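Local coordinates for putative immunoglobulin-blocking virulence protein (Mycoplasma mycoides subsp. capri, PDB 7ADK) that probably acts as a virulence factor of the mycoplasma that blocks host immunoglobulins, at residues Glu216-Gly221 against Leu287-Asp292; Lys251-Asn256 against Gln282-Leu287. All coordinates share one frame; numbering follows the deposited sequence.

Contact 1 (Glu216-Gly221 against Leu287-Asp292); sequences EEFNSG and LIANLD
The phenyl ring of F218 lies against the turn at A289 and N290, just past helix 280-288. The close part is a CH-pi contact: A289 CB sits over one face of the F218 ring, 3.7 Å from its centroid and 28° off the ring normal. It is displaced toward the rim, so that it comes nearest to F218 CE1, at 3.3 Å. N290 adds a smaller touch. Its ND2 approaches F218 CE2 obliquely at 3.4 Å, with amide and ring planes 73° apart, while the same amide nitrogen is hydrogen-bonded to W286 O. The F218 side chain also touches I227 of helix 227-235. The outer side is polar: beyond F218 the chain runs into a turn at the surface, where E217 O takes both S220 N (3.0 Å) and S220 OG (2.6 Å), the hydroxyl in the carbonyl plane. With 124 Å² buried in all, this is a small surface contact that joins two helices through a CH-pi motif, an aromatic of helix 209-218 packed on the turn that follows helix 280-288.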
# COMPACT_ATOMS: atom_id res chain seq x y z
N GLU A 216 47.37 11.86 -11.72
CA GLU A 216 47.93 10.85 -12.62
C GLU A 216 47.76 11.20 -14.11
O GLU A 216 48.62 10.86 -14.91
CB GLU A 216 47.33 9.47 -12.29
CG GLU A 216 47.95 8.28 -13.04
CD GLU A 216 47.34 7.93 -14.41
OE1 GLU A 216 46.26 8.43 -14.77
OE2 GLU A 216 47.94 7.11 -15.12
N GLU A 217 46.72 11.95 -14.48
CA GLU A 217 46.51 12.41 -15.85
C GLU A 217 47.41 13.61 -16.20
O GLU A 217 48.01 13.63 -17.27
CB GLU A 217 45.02 12.69 -16.09
CG GLU A 217 44.63 12.95 -17.54
CD GLU A 217 44.53 11.70 -18.43
OE1 GLU A 217 45.19 10.69 -18.15
OE2 GLU A 217 43.78 11.73 -19.43
N PHE A 218 47.59 14.56 -15.28
CA PHE A 218 48.58 15.64 -15.43
C PHE A 218 50.02 15.10 -15.52
O PHE A 218 50.84 15.66 -16.24
CB PHE A 218 48.48 16.61 -14.26
CG PHE A 218 47.44 17.70 -14.41
CD1 PHE A 218 46.08 17.40 -14.31
CD2 PHE A 218 47.85 19.03 -14.61
CE1 PHE A 218 45.12 18.42 -14.39
CE2 PHE A 218 46.89 20.05 -14.70
CZ PHE A 218 45.53 19.75 -14.57
N ASN A 219 50.32 14.00 -14.83
CA ASN A 219 51.59 13.28 -14.95
C ASN A 219 51.76 12.50 -16.28
O ASN A 219 52.85 11.99 -16.55
CB ASN A 219 51.81 12.37 -13.72
CG ASN A 219 52.15 13.09 -12.43
OD1 ASN A 219 52.25 14.30 -12.35
ND2 ASN A 219 52.39 12.38 -11.38
N SER A 220 50.75 12.42 -17.15
CA SER A 220 50.89 11.87 -18.50
C SER A 220 51.55 12.88 -19.47
O SER A 220 51.55 14.09 -19.23
CB SER A 220 49.56 11.34 -19.03
OG SER A 220 48.71 12.38 -19.47
N GLY A 221 52.11 12.40 -20.57
CA GLY A 221 52.88 13.23 -21.50
C GLY A 221 52.08 14.18 -22.40
O GLY A 221 52.68 14.97 -23.13
N LEU A 287 42.54 24.16 -11.01
CA LEU A 287 42.97 24.70 -9.72
C LEU A 287 43.38 23.57 -8.77
O LEU A 287 44.53 23.50 -8.39
CB LEU A 287 41.93 25.64 -9.08
CG LEU A 287 41.85 27.10 -9.54
CD1 LEU A 287 43.20 27.78 -9.52
CD2 LEU A 287 41.26 27.27 -10.92
N ILE A 288 42.48 22.64 -8.45
CA ILE A 288 42.77 21.52 -7.54
C ILE A 288 43.97 20.68 -8.00
O ILE A 288 44.82 20.36 -7.18
CB ILE A 288 41.51 20.63 -7.32
CG1 ILE A 288 40.96 19.99 -8.61
CG2 ILE A 288 40.43 21.47 -6.65
CD1 ILE A 288 39.66 19.21 -8.47
N ALA A 289 44.13 20.41 -9.30
CA ALA A 289 45.28 19.69 -9.83
C ALA A 289 46.61 20.48 -9.83
O ALA A 289 47.63 19.96 -10.27
CB ALA A 289 44.92 19.17 -11.22
N ASN A 290 46.63 21.74 -9.36
CA ASN A 290 47.80 22.62 -9.27
C ASN A 290 47.92 23.42 -7.95
O ASN A 290 48.74 24.33 -7.88
CB ASN A 290 47.78 23.58 -10.46
CG ASN A 290 48.02 22.93 -11.80
OD1 ASN A 290 49.13 22.69 -12.22
ND2 ASN A 290 46.99 22.69 -12.55
N LEU A 291 47.12 23.12 -6.92
CA LEU A 291 47.27 23.64 -5.55
C LEU A 291 48.58 23.11 -4.91
O LEU A 291 48.90 21.94 -5.05
CB LEU A 291 46.05 23.19 -4.71
CG LEU A 291 45.06 24.29 -4.30
CD1 LEU A 291 44.31 24.91 -5.46
CD2 LEU A 291 44.01 23.75 -3.34
N ASP A 292 49.31 23.94 -4.16
CA ASP A 292 50.46 23.52 -3.35
C ASP A 292 50.10 23.22 -1.88
O ASP A 292 49.80 24.11 -1.09
CB ASP A 292 51.65 24.49 -3.49
CG ASP A 292 51.40 26.00 -3.34
OD1 ASP A 292 50.29 26.49 -3.66
OD2 ASP A 292 52.37 26.75 -3.07

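Contact 2 (Lys251-Asn256 against Gln282-Leu287); sequences KMLDSN and QEYIWL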
# COMPACT_ATOMS: atom_id res chain seq x y z
N LYS A 251 35.02 26.51 -1.77
CA LYS A 251 35.06 27.76 -0.98
C LYS A 251 36.36 28.56 -1.14
O LYS A 251 36.32 29.78 -1.05
CB LYS A 251 34.80 27.43 0.50
CG LYS A 251 33.40 26.86 0.76
CD LYS A 251 33.14 26.65 2.25
CE LYS A 251 31.79 25.98 2.46
NZ LYS A 251 31.44 25.81 3.89
N MET A 252 37.48 27.89 -1.40
CA MET A 252 38.74 28.49 -1.85
C MET A 252 38.78 28.66 -3.38
O MET A 252 39.25 29.67 -3.89
CB MET A 252 39.90 27.63 -1.32
CG MET A 252 41.28 27.88 -1.93
SD MET A 252 41.87 29.58 -1.94
CE MET A 252 41.88 29.95 -0.19
N LEU A 253 38.28 27.66 -4.12
CA LEU A 253 38.40 27.51 -5.57
C LEU A 253 37.68 28.61 -6.35
O LEU A 253 38.17 29.03 -7.40
CB LEU A 253 37.82 26.12 -5.92
CG LEU A 253 38.59 25.30 -6.94
CD1 LEU A 253 39.98 24.97 -6.42
CD2 LEU A 253 37.85 23.98 -7.18
N ASP A 254 36.54 29.10 -5.86
CA ASP A 254 35.91 30.32 -6.36
C ASP A 254 36.78 31.52 -5.98
O ASP A 254 36.92 31.83 -4.80
CB ASP A 254 34.49 30.46 -5.80
CG ASP A 254 33.53 29.38 -6.30
OD1 ASP A 254 33.69 28.88 -7.43
OD2 ASP A 254 32.55 29.09 -5.58
N SER A 255 37.38 32.19 -6.98
CA SER A 255 38.59 33.01 -6.84
C SER A 255 38.62 33.96 -5.64
O SER A 255 39.63 34.02 -4.93
CB SER A 255 38.79 33.80 -8.13
OG SER A 255 39.84 34.71 -8.04
N ASN A 256 37.55 34.73 -5.44
CA ASN A 256 37.31 35.68 -4.35
C ASN A 256 38.46 36.67 -4.02
O ASN A 256 38.52 37.23 -2.93
CB ASN A 256 36.69 34.95 -3.13
CG ASN A 256 37.69 34.26 -2.21
OD1 ASN A 256 38.03 34.76 -1.15
ND2 ASN A 256 38.12 33.07 -2.54
N GLN A 282 36.05 22.43 -16.28
CA GLN A 282 37.38 22.31 -16.92
C GLN A 282 38.39 23.33 -16.37
O GLN A 282 39.54 22.97 -16.15
CB GLN A 282 37.26 22.49 -18.45
CG GLN A 282 36.51 21.32 -19.09
CD GLN A 282 36.58 21.33 -20.62
OE1 GLN A 282 37.61 21.08 -21.22
NE2 GLN A 282 35.50 21.59 -21.33
N GLU A 283 37.96 24.56 -16.10
CA GLU A 283 38.72 25.51 -15.29
C GLU A 283 39.02 24.99 -13.89
O GLU A 283 40.18 24.80 -13.55
CB GLU A 283 38.01 26.89 -15.31
CG GLU A 283 38.38 27.94 -14.25
CD GLU A 283 39.83 28.41 -14.13
OE1 GLU A 283 40.77 27.77 -14.66
OE2 GLU A 283 40.03 29.44 -13.46
N TYR A 284 38.04 24.74 -13.03
CA TYR A 284 38.37 24.70 -11.60
C TYR A 284 38.90 23.31 -11.17
O TYR A 284 39.61 23.21 -10.17
CB TYR A 284 37.34 25.53 -10.82
CG TYR A 284 35.99 25.03 -10.34
CD1 TYR A 284 34.98 24.74 -11.27
CD2 TYR A 284 35.55 25.55 -9.11
CE1 TYR A 284 33.61 24.73 -10.93
CE2 TYR A 284 34.19 25.60 -8.76
CZ TYR A 284 33.21 25.15 -9.66
OH TYR A 284 31.90 25.19 -9.33
N ILE A 285 38.81 22.29 -12.05
CA ILE A 285 39.68 21.09 -12.08
C ILE A 285 41.17 21.46 -12.17
O ILE A 285 42.02 20.86 -11.50
CB ILE A 285 39.27 20.16 -13.26
CG1 ILE A 285 37.97 19.41 -12.92
CG2 ILE A 285 40.35 19.13 -13.63
CD1 ILE A 285 37.35 18.60 -14.05
N TRP A 286 41.54 22.45 -12.98
CA TRP A 286 42.91 22.90 -13.14
C TRP A 286 43.40 23.68 -11.91
O TRP A 286 44.61 23.82 -11.73
CB TRP A 286 43.06 23.67 -14.47
CG TRP A 286 44.44 24.06 -14.89
CD1 TRP A 286 45.32 23.28 -15.56
CD2 TRP A 286 45.11 25.33 -14.70
NE1 TRP A 286 46.52 23.95 -15.68
CE2 TRP A 286 46.46 25.20 -15.13
CE3 TRP A 286 44.71 26.60 -14.23
CZ2 TRP A 286 47.39 26.23 -14.99
CZ3 TRP A 286 45.62 27.67 -14.17
CH2 TRP A 286 46.97 27.48 -14.50
N LEU A 287 42.54 24.16 -11.01
CA LEU A 287 42.97 24.70 -9.72
C LEU A 287 43.38 23.57 -8.77
O LEU A 287 44.53 23.50 -8.39
CB LEU A 287 41.93 25.64 -9.08
CG LEU A 287 41.85 27.10 -9.54
CD1 LEU A 287 43.20 27.78 -9.52
CD2 LEU A 287 41.26 27.27 -10.92
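L253, in the last turn of helix 247-253, packs its two methyl branches onto Y284 and L287, a helix-helix contact in which Y284 and L287 are one turn apart on the same side of helix 280-288. The apolar packing makes up most of the 211 Å² buried. The CD2 branch of L253 lies 3.4 Å from Y284 CD2, approaching the ring obliquely, while L253 CB lies in the ring plane at its edge. The other branch turns along helix 280-288: L253 CD1 meets L287 CB at 3.4 Å, the two leucine side chains running past each other in opposite directions. Y284 CG lies between its backbone N and carbonyl carbon (chi1 85°), which puts the CD2-CE2 side of the ring near L253 and D254. L253 and L287 are buried, while Y284 and D254 are partly exposed.

No hydrogen bond joins the two segments; the polar groups of D254 and N256 bond within 251-256 or to K250. D254, the first residue to leave helical geometry, brings OD1 to 3.6 Å from Y284 CE2, its carboxylate plane tilted 32° from the ring; the approach is oblique. Its other oxygen, OD2, forms a salt bridge with K250 of helix 247-253, four residues earlier, a pairing that would probably favour the charged carboxylate. Past the helix end, the chain folds back on itself: N256 ND2 donates to D254 O over 2.8 Å, nearly straight at 165° and with the acceptor close to the amide plane of N256.

Overall arrangement
Both contacts use helix 280-288, and their centres lie about 13 Å apart. Contact 1 brings helix 209-218 to the turn after helix 280-288, while in contact 2 helix 247-253 reaches Y284 and L287 on it; L287 lies in both segment pairs but makes contact across only the second. Along the chain the order is 216-221, 251-256, 282-287 and 287-292, so the pairing of contact 2 falls between the two segments of contact 1. They also touch directly: I288 CG2 packs on L253 CD1 at 3.5 Å, and F218 CZ on W286 CD1 at 3.7 Å. Helix 280-288 thus joins two earlier helices in a region of helices and loops without strands, more than 40 Å from the chain's centre.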